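Haloacid dehalogenase-like hydrolase (Bacteroides thetaiotaomicron, PDB 2RBK) probably acts as a magnesium-dependent phosphatase of the HAD superfamily, its active site here holding a magnesium ion and an oxidovanadium ligand. Local coordinates at residues Gly11-Phe16 with Asn51-Leu56; Ser15-Arg20 with Ala244-Asp249; Ile26-Ala31 with Gly250-Met255. All blocks are in the same frame, centred on the assembly; numbering follows the deposited sequence. Where two conformers were deposited one is given.

In the fold
The three contacts illustrate how chemistry follows place in a fold. Interactions 1 and 2 start from the same loop after strand 4-7 and share Ser15 and Phe16, but face different partners. Interaction 1 is buried and apolar, with one asparagine side chain at its border near the metal site. Interaction 2, partly buried and nearer the surface, rests on a serine-aspartate hydrogen bond, with waters bridging around it. Interaction 3 is buried and apolar but joins two helices, where interaction 1 sets a loop against the start of one and interaction 2 pairs two loops. It continues from the others, since Leu29 touches Leu56 of interaction 1, and segment 250-255 follows on the 244-249 loop of interaction 2.

Interaction 1. Residues Gly11-Phe16 with Asn51-Leu56; sequences GTLVSF and NNLSEL
Val14 turns CG1 anti to its backbone N (chi1 179°), which leaves CG2 beside that nitrogen and facing Asn52, while Leu13 holds CG anti to its carbonyl carbon (chi1 -67°) and reaches for Leu53 and Leu56. The Val14 methyl CG2 does most of the touching. It lies 3.7 Å from the backbone O of Asn52 and 3.9 Å from ND2 of the same residue, the two side chains crossing obliquely. Asn52 carries CG in the crowded position between its backbone N and carbonyl carbon (chi1 60°), and its ND2 borders the valine. Beside it the contact is apolar: Val14 CG2 is 4.3 Å from Leu53 CD2, and the same leucine methyl is equally far from Leu13 CD1. That Leu13 methyl also meets Leu56 CD1 at 4.1 Å. Two neighbouring loop residues thus share one leucine, and Leu13 extends the cluster to the helix that starts just after Leu53. The loop holds its own shape through a bond from Gly11 N to Val14 O of 2.8 Å. Strand 38-42 closes the apolar patch, as Ile41 touches both Leu13 and Leu53, and the Asn52 side chain rests on Asp10 and Arg45. Asp10 binds the magnesium ion, and Thr12, which belongs to the same turn as Leu13, bonds to Asp8. The arrangement is consistent with the HAD loop that follows the DxDx(T/V) motif (Asp8, Asp10, Thr12) at the end of strand 4-7, its residues packed onto a neighbouring element beside the metal site.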
ATOM      1  N   GLY A  11      -0.217  -9.180   3.117  1.00  9.83           N
ATOM      2  CA  GLY A  11      -1.415  -9.958   3.297  1.00  9.71           C
ATOM      3  C   GLY A  11      -2.090 -10.341   2.007  1.00  9.11           C
ATOM      4  O   GLY A  11      -3.141 -10.995   2.049  1.00 10.20           O
ATOM      5  N   THR A  12      -1.519  -9.982   0.864  1.00  8.86           N
ATOM      6  CA  THR A  12      -2.130 -10.235  -0.456  1.00  8.52           C
ATOM      7  C   THR A  12      -1.148 -11.015  -1.328  1.00  8.69           C
ATOM      8  O   THR A  12      -1.473 -12.134  -1.763  1.00  9.91           O
ATOM      9  CB  THR A  12      -2.572  -8.891  -1.063  1.00  8.52           C
ATOM     10  OG1 THR A  12      -3.561  -8.307  -0.219  1.00  9.29           O
ATOM     11  CG2 THR A  12      -3.173  -9.132  -2.472  1.00  9.22           C
ATOM     12  N   LEU A  13       0.039 -10.468  -1.551  1.00  8.57           N
ATOM     13  CA  LEU A  13       1.149 -11.212  -2.141  1.00  8.81           C
ATOM     14  C   LEU A  13       2.013 -11.892  -1.085  1.00  9.55           C
ATOM     15  O   LEU A  13       2.360 -13.036  -1.267  1.00 12.34           O
ATOM     16  CB  LEU A  13       2.052 -10.284  -2.999  1.00  9.05           C
ATOM     17  CG  LEU A  13       1.374  -9.743  -4.251  1.00  8.90           C
ATOM     18  CD1 LEU A  13       2.312  -8.695  -4.888  1.00 10.40           C
ATOM     19  CD2 LEU A  13       1.056 -10.834  -5.239  1.00 10.36           C
ATOM     20  N   VAL A  14       2.373 -11.182  -0.032  1.00  9.88           N
ATOM     21  CA  VAL A  14       3.288 -11.662   1.016  1.00 10.62           C
ATOM     22  C   VAL A  14       2.504 -11.984   2.262  1.00 10.98           C
ATOM     23  O   VAL A  14       1.803 -11.142   2.816  1.00 13.29           O
ATOM     24  CB  VAL A  14       4.374 -10.597   1.306  1.00 11.43           C
ATOM     25  CG1 VAL A  14       5.322 -11.110   2.446  1.00 14.28           C
ATOM     26  CG2 VAL A  14       5.172 -10.260   0.114  1.00 12.31           C
ATOM     27  N   SER A  15       2.638 -13.242   2.725  1.00 11.46           N
ATOM     28  CA  SER A  15       1.964 -13.700   3.909  1.00 13.01           C
ATOM     29  C   SER A  15       2.475 -13.041   5.172  1.00 14.72           C
ATOM     30  O   SER A  15       3.688 -13.011   5.386  1.00 15.55           O
ATOM     31  CB  SER A  15       2.190 -15.200   4.005  1.00 14.34           C
ATOM     32  OG  SER A  15       1.715 -15.688   5.253  1.00 17.73           O
ATOM     33  N   PHE A  16       1.602 -12.608   6.068  1.00 16.07           N
ATOM     34  CA  PHE A  16       2.014 -12.083   7.356  1.00 17.84           C
ATOM     35  C   PHE A  16       2.513 -13.220   8.233  1.00 19.80           C
ATOM     36  O   PHE A  16       3.296 -12.993   9.150  1.00 25.72           O
ATOM     37  CB  PHE A  16       0.862 -11.383   8.065  1.00 18.28           C
ATOM     38  CG  PHE A  16       0.562 -10.009   7.581  1.00 16.61           C
ATOM     39  CD1 PHE A  16       1.413  -8.964   7.809  1.00 17.04           C
ATOM     40  CD2 PHE A  16      -0.617  -9.710   6.867  1.00 18.61           C
ATOM     41  CE1 PHE A  16       1.112  -7.662   7.381  1.00 17.84           C
ATOM     42  CE2 PHE A  16      -0.852  -8.431   6.495  1.00 19.36           C
ATOM     43  CZ  PHE A  16      -0.040  -7.368   6.695  1.00 17.48           C
ATOM     44  N   ASN A  51      11.083  -4.433   0.316  1.00 14.64           N
ATOM     45  CA  ASN A  51      12.226  -5.336   0.444  1.00 16.29           C
ATOM     46  C   ASN A  51      11.755  -6.784   0.373  1.00 14.21           C
ATOM     47  O   ASN A  51      12.547  -7.674   0.674  1.00 19.44           O
ATOM     48  CB  ASN A  51      12.999  -5.081   1.751  1.00 20.55           C
ATOM     49  CG  ASN A  51      12.214  -5.550   2.972  1.00 24.52           C
ATOM     50  OD1 ASN A  51      10.998  -5.707   2.952  1.00 23.07           O
ATOM     51  ND2 ASN A  51      12.897  -5.779   4.102  1.00 30.79           N
ATOM     52  N   ASN A  52      10.511  -7.022  -0.032  1.00 13.29           N
ATOM     53  CA  ASN A  52       9.875  -8.357   0.112  1.00 13.07           C
ATOM     54  C   ASN A  52       9.340  -8.880  -1.198  1.00 12.41           C
ATOM     55  O   ASN A  52       8.621  -9.872  -1.206  1.00 14.88           O
ATOM     56  CB  ASN A  52       8.831  -8.275   1.226  1.00 14.14           C
ATOM     57  CG  ASN A  52       7.728  -7.267   0.987  1.00 12.58           C
ATOM     58  OD1 ASN A  52       7.793  -6.489  -0.000  1.00 13.82           O
ATOM     59  ND2 ASN A  52       6.789  -7.231   1.925  1.00 14.13           N
ATOM     60  N   LEU A  53       9.725  -8.265  -2.356  1.00 11.67           N
ATOM     61  CA  LEU A  53       9.249  -8.638  -3.639  1.00 11.33           C
ATOM     62  C   LEU A  53      10.311  -9.192  -4.570  1.00 12.65           C
ATOM     63  O   LEU A  53      10.080  -9.346  -5.771  1.00 12.49           O
ATOM     64  CB  LEU A  53       8.514  -7.505  -4.376  1.00 11.85           C
ATOM     65  CG  LEU A  53       7.262  -6.985  -3.705  1.00 11.50           C
ATOM     66  CD1 LEU A  53       6.668  -5.909  -4.634  1.00 11.73           C
ATOM     67  CD2 LEU A  53       6.281  -8.105  -3.447  1.00 12.57           C
ATOM     68  N   SER A  54      11.523  -9.533  -4.072  1.00 14.35           N
ATOM     69  CA  SER A  54      12.602  -9.937  -4.969  1.00 14.98           C
ATOM     70  C   SER A  54      12.249 -11.109  -5.852  1.00 14.74           C
ATOM     71  O   SER A  54      12.701 -11.169  -6.965  1.00 15.49           O
ATOM     72  CB  SER A  54      13.892 -10.210  -4.202  1.00 19.44           C
ATOM     73  OG  SER A  54      13.763 -11.282  -3.321  1.00 27.06           O
ATOM     74  N   GLU A  55      11.445 -12.034  -5.375  1.00 14.77           N
ATOM     75  CA  GLU A  55      11.096 -13.142  -6.256  1.00 15.82           C
ATOM     76  C   GLU A  55      10.392 -12.705  -7.541  1.00 15.16           C
ATOM     77  O   GLU A  55      10.640 -13.203  -8.665  1.00 20.91           O
ATOM     78  CB  GLU A  55      10.255 -14.173  -5.511  1.00 18.41           C
ATOM     79  CG  GLU A  55      11.032 -14.779  -4.360  1.00 23.91           C
ATOM     80  CD  GLU A  55      10.137 -15.294  -3.278  1.00 23.25           C
ATOM     81  OE1 GLU A  55       9.229 -14.548  -2.868  1.00 25.84           O
ATOM     82  OE2 GLU A  55      10.325 -16.388  -2.794  1.00 24.87           O
ATOM     83  N   LEU A  56       9.520 -11.748  -7.404  1.00 13.22           N
ATOM     84  CA  LEU A  56       8.788 -11.234  -8.546  1.00 11.96           C
ATOM     85  C   LEU A  56       9.674 -10.303  -9.400  1.00 11.74           C
ATOM     86  O   LEU A  56       9.606 -10.331 -10.623  1.00 12.84           O
ATOM     87  CB  LEU A  56       7.508 -10.501  -8.132  1.00 12.35           C
ATOM     88  CG  LEU A  56       6.510 -11.322  -7.338  1.00 14.25           C
ATOM     89  CD1 LEU A  56       5.329 -10.482  -6.929  1.00 15.18           C
ATOM     90  CD2 LEU A  56       6.086 -12.550  -8.153  1.00 19.51           C
TER

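Interaction 2. Residues Ser15-Arg20 with Ala244-Asp249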
ATOM      1  N   SER A  15       2.638 -13.242   2.725  1.00 11.46           N
ATOM      2  CA  SER A  15       1.964 -13.700   3.909  1.00 13.01           C
ATOM      3  C   SER A  15       2.475 -13.041   5.172  1.00 14.72           C
ATOM      4  O   SER A  15       3.688 -13.011   5.386  1.00 15.55           O
ATOM      5  CB  SER A  15       2.190 -15.200   4.005  1.00 14.34           C
ATOM      6  OG  SER A  15       1.715 -15.688   5.253  1.00 17.73           O
ATOM      7  N   PHE A  16       1.602 -12.608   6.068  1.00 16.07           N
ATOM      8  CA  PHE A  16       2.014 -12.083   7.356  1.00 17.84           C
ATOM      9  C   PHE A  16       2.513 -13.220   8.233  1.00 19.80           C
ATOM     10  O   PHE A  16       3.296 -12.993   9.150  1.00 25.72           O
ATOM     11  CB  PHE A  16       0.862 -11.383   8.065  1.00 18.28           C
ATOM     12  CG  PHE A  16       0.562 -10.009   7.581  1.00 16.61           C
ATOM     13  CD1 PHE A  16       1.413  -8.964   7.809  1.00 17.04           C
ATOM     14  CD2 PHE A  16      -0.617  -9.710   6.867  1.00 18.61           C
ATOM     15  CE1 PHE A  16       1.112  -7.662   7.381  1.00 17.84           C
ATOM     16  CE2 PHE A  16      -0.852  -8.431   6.495  1.00 19.36           C
ATOM     17  CZ  PHE A  16      -0.040  -7.368   6.695  1.00 17.48           C
ATOM     18  N   GLU A  17       2.025 -14.421   7.986  1.00 23.03           N
ATOM     19  CA  GLU A  17       2.381 -15.565   8.866  0.63 25.15           C
ATOM     20  C   GLU A  17       3.723 -16.152   8.478  1.00 25.67           C
ATOM     21  O   GLU A  17       4.505 -16.496   9.379  1.00 31.70           O
ATOM     22  CB  GLU A  17       1.168 -16.506   8.883  0.63 26.44           C
ATOM     23  CG  GLU A  17      -0.117 -15.909   9.479  0.63 29.34           C
ATOM     24  CD  GLU A  17      -0.993 -15.010   8.639  0.63 30.17           C
ATOM     25  OE1 GLU A  17      -1.037 -15.011   7.371  0.63 27.91           O
ATOM     26  OE2 GLU A  17      -1.708 -14.193   9.294  0.63 37.32           O
ATOM     27  N   THR A  18       4.038 -16.231   7.181  1.00 23.87           N
ATOM     28  CA  THR A  18       5.297 -16.771   6.761  1.00 26.28           C
ATOM     29  C   THR A  18       6.290 -15.704   6.341  1.00 23.24           C
ATOM     30  O   THR A  18       7.481 -15.958   6.202  1.00 26.88           O
ATOM     31  CB  THR A  18       5.154 -17.725   5.572  1.00 25.42           C
ATOM     32  OG1 THR A  18       4.800 -16.948   4.431  1.00 22.47           O
ATOM     33  CG2 THR A  18       4.064 -18.805   5.742  1.00 31.61           C
ATOM     34  N   HIS A  19       5.887 -14.496   6.017  1.00 20.17           N
ATOM     35  CA  HIS A  19       6.694 -13.442   5.457  1.00 19.57           C
ATOM     36  C   HIS A  19       7.240 -13.771   4.062  1.00 18.70           C
ATOM     37  O   HIS A  19       8.238 -13.219   3.616  1.00 21.60           O
ATOM     38  CB  HIS A  19       7.816 -12.975   6.390  1.00 23.20           C
ATOM     39  CG  HIS A  19       7.189 -12.634   7.723  1.00 23.54           C
ATOM     40  ND1 HIS A  19       6.334 -11.567   7.921  1.00 23.07           N
ATOM     41  CD2 HIS A  19       7.293 -13.317   8.910  1.00 28.03           C
ATOM     42  CE1 HIS A  19       5.964 -11.590   9.211  1.00 26.32           C
ATOM     43  NE2 HIS A  19       6.531 -12.640   9.842  1.00 29.98           N
ATOM     44  N   ARG A  20       6.586 -14.676   3.330  1.00 17.57           N
ATOM     45  CA  ARG A  20       6.927 -15.099   2.021  1.00 17.14           C
ATOM     46  C   ARG A  20       5.734 -15.037   1.063  1.00 13.50           C
ATOM     47  O   ARG A  20       4.583 -15.106   1.480  1.00 14.18           O
ATOM     48  CB  ARG A  20       7.496 -16.544   2.030  1.00 21.84           C
ATOM     49  CG  ARG A  20       8.655 -16.716   3.024  1.00 26.28           C
ATOM     50  CD  ARG A  20       9.846 -15.875   2.588  1.00 30.24           C
ATOM     51  NE  ARG A  20      10.335 -16.162   1.210  1.00 31.77           N
ATOM     52  CZ  ARG A  20      11.279 -17.014   0.903  1.00 35.63           C
ATOM     53  NH1 ARG A  20      11.929 -17.721   1.835  1.00 40.10           N
ATOM     54  NH2 ARG A  20      11.585 -17.144  -0.376  1.00 46.17           N
ATOM     55  N   ALA A 244      -9.793 -17.611  -1.433  1.00 10.17           N
ATOM     56  CA  ALA A 244      -9.286 -18.352  -0.307  1.00 10.42           C
ATOM     57  C   ALA A 244      -8.292 -17.502   0.482  1.00 10.17           C
ATOM     58  O   ALA A 244      -7.766 -16.485  -0.029  1.00 10.39           O
ATOM     59  CB  ALA A 244      -8.609 -19.609  -0.804  1.00 12.24           C
ATOM     60  N   PRO A 245      -7.944 -17.919   1.688  1.00 10.98           N
ATOM     61  CA  PRO A 245      -6.831 -17.303   2.385  1.00 10.90           C
ATOM     62  C   PRO A 245      -5.544 -17.299   1.592  1.00 10.54           C
ATOM     63  O   PRO A 245      -5.310 -18.186   0.750  1.00 10.34           O
ATOM     64  CB  PRO A 245      -6.689 -18.141   3.689  1.00 13.82           C
ATOM     65  CG  PRO A 245      -8.106 -18.659   3.887  1.00 14.31           C
ATOM     66  CD  PRO A 245      -8.596 -18.975   2.494  1.00 12.66           C
ATOM     67  N   ILE A 246      -4.675 -16.339   1.907  1.00 10.47           N
ATOM     68  CA  ILE A 246      -3.432 -16.184   1.156  1.00  9.95           C
ATOM     69  C   ILE A 246      -2.641 -17.467   1.096  1.00  9.79           C
ATOM     70  O   ILE A 246      -2.119 -17.842   0.042  1.00 10.18           O
ATOM     71  CB  ILE A 246      -2.603 -15.011   1.739  1.00 10.44           C
ATOM     72  CG1 ILE A 246      -1.346 -14.811   0.878  1.00 10.30           C
ATOM     73  CG2 ILE A 246      -2.266 -15.138   3.205  1.00 12.05           C
ATOM     74  CD1 ILE A 246      -0.613 -13.562   1.169  1.00 12.01           C
ATOM     75  N   ASP A 247      -2.503 -18.205   2.201  1.00 10.67           N
ATOM     76  CA  ASP A 247      -1.673 -19.420   2.263  1.00 11.38           C
ATOM     77  C   ASP A 247      -2.450 -20.668   1.875  1.00 11.45           C
ATOM     78  O   ASP A 247      -1.948 -21.786   2.063  1.00 14.31           O
ATOM     79  CB  ASP A 247      -0.943 -19.496   3.625  1.00 13.75           C
ATOM     80  CG  ASP A 247       0.256 -18.559   3.641  1.00 14.63           C
ATOM     81  OD1 ASP A 247       1.000 -18.381   2.647  1.00 15.82           O
ATOM     82  OD2 ASP A 247       0.554 -17.999   4.714  1.00 17.01           O
ATOM     83  N   GLU A 248      -3.643 -20.528   1.314  1.00 10.71           N
ATOM     84  CA  GLU A 248      -4.394 -21.583   0.676  1.00 10.92           C
ATOM     85  C   GLU A 248      -4.649 -21.220  -0.805  1.00 10.10           C
ATOM     86  O   GLU A 248      -5.727 -21.418  -1.361  1.00 10.97           O
ATOM     87  CB  GLU A 248      -5.706 -21.818   1.413  1.00 12.49           C
ATOM     88  CG  GLU A 248      -5.522 -22.274   2.846  1.00 15.42           C
ATOM     89  CD  GLU A 248      -6.778 -22.408   3.653  1.00 17.44           C
ATOM     90  OE1 GLU A 248      -7.893 -22.345   3.117  1.00 20.51           O
ATOM     91  OE2 GLU A 248      -6.694 -22.464   4.872  1.00 30.83           O
ATOM     92  N   ASP A 249      -3.593 -20.676  -1.408  1.00 10.32           N
ATOM     93  CA  ASP A 249      -3.573 -20.433  -2.868  1.00  9.89           C
ATOM     94  C   ASP A 249      -4.617 -19.374  -3.261  1.00  9.17           C
ATOM     95  O   ASP A 249      -5.116 -19.414  -4.382  1.00  9.44           O
ATOM     96  CB  ASP A 249      -3.784 -21.714  -3.653  1.00 11.26           C
ATOM     97  CG  ASP A 249      -2.825 -22.812  -3.252  1.00 12.09           C
ATOM     98  OD1 ASP A 249      -1.650 -22.679  -3.572  1.00 15.55           O
ATOM     99  OD2 ASP A 249      -3.172 -23.775  -2.524  1.00 14.98           O
TER
HETATM  100  O   HOH W   1      -1.429 -17.483   6.404  1.00 26.30           O
HETATM  101  O   HOH W   2       3.582 -17.888   2.161  1.00 22.34           O
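Ser15 and Ile246 mark the nearest approach of two irregular loops, their CA atoms 6.5 Å apart, and the first loop closes on itself through backbone bonds from Ser15 N to Arg20 O and from His19 N to Ser15 O. The link between the loops is a short hydrogen bond in which Ser15 OG donates to Asp247 OD2 at 2.6 Å. The hydroxyl stands anti to its backbone N (chi1 172°) and meets the carboxylate on its syn side, 24° out of the carboxylate plane. In return it accepts from Thr18 N at 3.1 Å, nearly straight at 164°, which makes an ST motif, and more weakly from Glu17 N. Ser15 OG is therefore gripped from its own loop while it grips the other, which should fix its rotation. Thr18 meets Asp247 tip to tip, its methyl CG2 3.7 Å from OD2. The second carboxylate oxygen is served by water: one molecule donates to Asp247 OD1 and to Arg20 O, and accepts from Thr18 OG1 at 2.7 Å. In one of the two Glu17 conformers another water donates to Glu17 OE1 and Asp247 OD2; this bridge is less certain, though it would probably ease the closeness of two like charges. Beside this polar network Ile246 inserts CD1 against the backbone, 3.6 Å from Ser15 N. Further bonds tie both loops into the fold: Ile246 N to Gln230 OE1, and Arg20 in a salt bridge with Glu55 of helix 54-58. The first loop runs from strand 4-7 to helix 23-34, the second from strand 241-242 to helix 250-258, and Asp249 OD1 is hydrogen-bonded to Ser24 OG of helix 23-34.

Interaction 3. Residues Ile26-Ala31 with Gly250-Met255; sequences IEALEA and GISKAM
Ala28 and Met255 meet where no aromatic ring of either segment takes part, so the flat group of this contact is a peptide: the methyl CE of Met255 lies above the plane of the Ala28 carbonyl group, 3.5 Å from its O. The bend at chi3 (63°) turns CE back onto this carbonyl, while the sulfur one atom earlier serves two other partners. SD rests 3.9 Å from Ala28 CB and 4.0 Å from CD1 of Leu29, in the described conformer of that leucine, whose side chain crosses the methionine at about a right angle. In the same conformer, Leu29 CD1 also reaches Ile251 CG2 at 4.2 Å, which carries the apolar seam one helical turn back along segment 250-255. Small residues allow the backbones to come close here. Ala28 CB packs 4.0 Å from CB of Ser252 and as close to its CA, and the CA atoms of this pair are 5.4 Å apart. The short helical segments approach to 8.9 Å between axes and run in roughly the same direction, 36° apart. An alanine in place of Met255 would probably open a gap beside Ala28 and Leu29, leaving the Ala28 methyl and carbonyl without the sulfur and methyl that now pack against them. The helix pair packs on the central sheet: Leu29, Ile251 and Met255 all touch Phe7 of strand 4-7, and the latter two also touch Phe209 of strand 206-210. Two helices side by side on one face of a largely parallel sheet, above adjacent strands, are characteristic of the three-layer alpha/beta sandwich of the HAD core, here joining helices far apart in sequence.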
ATOM      1  N   ILE A  26       3.553 -16.986  -7.296  1.00  9.79           N
ATOM      2  CA  ILE A  26       4.592 -16.758  -8.295  0.71 10.57           C
ATOM      3  C   ILE A  26       4.227 -17.459  -9.598  1.00 10.08           C
ATOM      4  O   ILE A  26       4.352 -16.854 -10.685  1.00 11.04           O
ATOM      5  CB  ILE A  26       5.959 -17.165  -7.749  0.71 11.35           C
ATOM      6  CG1 ILE A  26       6.383 -16.383  -6.511  0.71 11.51           C
ATOM      7  CG2 ILE A  26       6.982 -16.971  -8.891  0.71 17.14           C
ATOM      8  CD1 ILE A  26       7.463 -17.030  -5.654  0.71 15.04           C
ATOM      9  N   GLU A  27       3.764 -18.696  -9.530  1.00 10.01           N
ATOM     10  CA  GLU A  27       3.353 -19.426 -10.756  1.00 10.37           C
ATOM     11  C   GLU A  27       2.210 -18.715 -11.459  1.00  9.43           C
ATOM     12  O   GLU A  27       2.207 -18.609 -12.699  1.00 10.12           O
ATOM     13  CB  GLU A  27       2.931 -20.858 -10.328  1.00 13.14           C
ATOM     14  CG  GLU A  27       4.160 -21.657  -9.936  1.00 19.49           C
ATOM     15  CD  GLU A  27       3.848 -22.924  -9.208  1.00 26.67           C
ATOM     16  OE1 GLU A  27       2.682 -23.267  -8.941  1.00 39.36           O
ATOM     17  OE2 GLU A  27       4.817 -23.632  -8.883  1.00 37.25           O
ATOM     18  N   ALA A  28       1.217 -18.219 -10.727  1.00  9.32           N
ATOM     19  CA  ALA A  28       0.096 -17.535 -11.329  1.00  9.31           C
ATOM     20  C   ALA A  28       0.532 -16.269 -12.039  1.00  8.77           C
ATOM     21  O   ALA A  28       0.043 -15.966 -13.132  1.00  9.26           O
ATOM     22  CB  ALA A  28      -0.960 -17.235 -10.237  1.00  9.97           C
ATOM     23  N   LEU A  29       1.417 -15.496 -11.427  1.00  8.66           N
ATOM     24  CA  LEU A  29       1.877 -14.244 -12.044  0.69  8.80           C
ATOM     25  C   LEU A  29       2.739 -14.556 -13.253  1.00  9.08           C
ATOM     26  O   LEU A  29       2.673 -13.809 -14.258  1.00  9.26           O
ATOM     27  CB  LEU A  29       2.506 -13.314 -11.005  0.69  9.15           C
ATOM     28  CG  LEU A  29       1.551 -12.396 -10.287  0.69  9.86           C
ATOM     29  CD1 LEU A  29       0.470 -13.121  -9.526  0.69  9.87           C
ATOM     30  CD2 LEU A  29       2.303 -11.595  -9.194  0.69 14.54           C
ATOM     31  N   GLU A  30       3.546 -15.601 -13.225  1.00  9.50           N
ATOM     32  CA  GLU A  30       4.293 -16.013 -14.436  1.00  9.75           C
ATOM     33  C   GLU A  30       3.320 -16.305 -15.568  1.00  9.52           C
ATOM     34  O   GLU A  30       3.514 -15.857 -16.714  1.00 10.24           O
ATOM     35  CB  GLU A  30       5.136 -17.253 -14.123  1.00 10.70           C
ATOM     36  CG  GLU A  30       6.447 -16.982 -13.420  1.00 11.67           C
ATOM     37  CD  GLU A  30       7.573 -16.538 -14.318  1.00 14.22           C
ATOM     38  OE1 GLU A  30       7.478 -16.495 -15.581  1.00 20.39           O
ATOM     39  OE2 GLU A  30       8.631 -16.115 -13.787  1.00 15.57           O
ATOM     40  N   ALA A  31       2.259 -17.071 -15.248  1.00  9.63           N
ATOM     41  CA  ALA A  31       1.321 -17.441 -16.296  1.00 10.12           C
ATOM     42  C   ALA A  31       0.583 -16.204 -16.837  1.00  9.30           C
ATOM     43  O   ALA A  31       0.377 -16.065 -18.034  1.00 10.39           O
ATOM     44  CB  ALA A  31       0.312 -18.448 -15.748  1.00 10.37           C
ATOM     45  N   GLY A 250      -4.909 -18.396  -2.413  1.00  9.79           N
ATOM     46  CA  GLY A 250      -5.958 -17.430  -2.736  1.00  9.63           C
ATOM     47  C   GLY A 250      -5.741 -16.699  -4.042  1.00  8.80           C
ATOM     48  O   GLY A 250      -6.701 -16.531  -4.820  1.00  8.97           O
ATOM     49  N   ILE A 251      -4.538 -16.204  -4.296  1.00  8.58           N
ATOM     50  CA  ILE A 251      -4.350 -15.439  -5.550  1.00  8.33           C
ATOM     51  C   ILE A 251      -4.546 -16.314  -6.758  1.00  8.18           C
ATOM     52  O   ILE A 251      -5.266 -15.978  -7.702  1.00  8.63           O
ATOM     53  CB  ILE A 251      -2.964 -14.727  -5.545  1.00  8.56           C
ATOM     54  CG1 ILE A 251      -2.857 -13.667  -4.470  1.00  9.75           C
ATOM     55  CG2 ILE A 251      -2.680 -14.192  -6.935  1.00  9.05           C
ATOM     56  CD1 ILE A 251      -3.806 -12.523  -4.624  1.00 10.21           C
ATOM     57  N   SER A 252      -3.858 -17.481  -6.772  1.00  8.63           N
ATOM     58  CA  SER A 252      -3.949 -18.376  -7.916  1.00  8.73           C
ATOM     59  C   SER A 252      -5.386 -18.821  -8.170  1.00  8.90           C
ATOM     60  O   SER A 252      -5.881 -18.823  -9.304  1.00  9.21           O
ATOM     61  CB  SER A 252      -3.023 -19.573  -7.681  1.00  9.84           C
ATOM     62  OG  SER A 252      -3.190 -20.529  -8.714  1.00 11.89           O
ATOM     63  N   LYS A 253      -6.093 -19.184  -7.097  1.00  8.89           N
ATOM     64  CA  LYS A 253      -7.481 -19.612  -7.233  1.00  9.44           C
ATOM     65  C   LYS A 253      -8.337 -18.521  -7.825  1.00  8.89           C
ATOM     66  O   LYS A 253      -9.215 -18.809  -8.682  1.00 10.09           O
ATOM     67  CB  LYS A 253      -8.047 -20.066  -5.887  1.00 10.58           C
ATOM     68  CG  LYS A 253      -7.519 -21.422  -5.452  1.00 10.54           C
ATOM     69  CD  LYS A 253      -7.922 -21.667  -3.998  1.00 11.64           C
ATOM     70  CE  LYS A 253      -7.570 -23.092  -3.533  1.00 12.47           C
ATOM     71  NZ  LYS A 253      -7.777 -23.209  -2.064  1.00 13.61           N
ATOM     72  N   ALA A 254      -8.152 -17.282  -7.399  1.00  8.78           N
ATOM     73  CA  ALA A 254      -8.949 -16.191  -7.955  1.00  8.86           C
ATOM     74  C   ALA A 254      -8.670 -15.996  -9.447  1.00  8.29           C
ATOM     75  O   ALA A 254      -9.573 -15.797 -10.251  1.00  9.34           O
ATOM     76  CB  ALA A 254      -8.723 -14.910  -7.177  1.00  9.34           C
ATOM     77  N   MET A 255      -7.373 -15.992  -9.773  1.00  8.42           N
ATOM     78  CA  MET A 255      -6.985 -15.804 -11.186  1.00  8.42           C
ATOM     79  C   MET A 255      -7.550 -16.891 -12.079  1.00  8.73           C
ATOM     80  O   MET A 255      -7.985 -16.637 -13.211  1.00 10.22           O
ATOM     81  CB  MET A 255      -5.496 -15.597 -11.274  1.00  8.82           C
ATOM     82  CG  MET A 255      -5.057 -14.299 -10.616  1.00  8.90           C
ATOM     83  SD  MET A 255      -3.271 -14.085 -10.454  1.00  9.27           S
ATOM     84  CE  MET A 255      -2.765 -14.060 -12.168  1.00 10.60           C
TER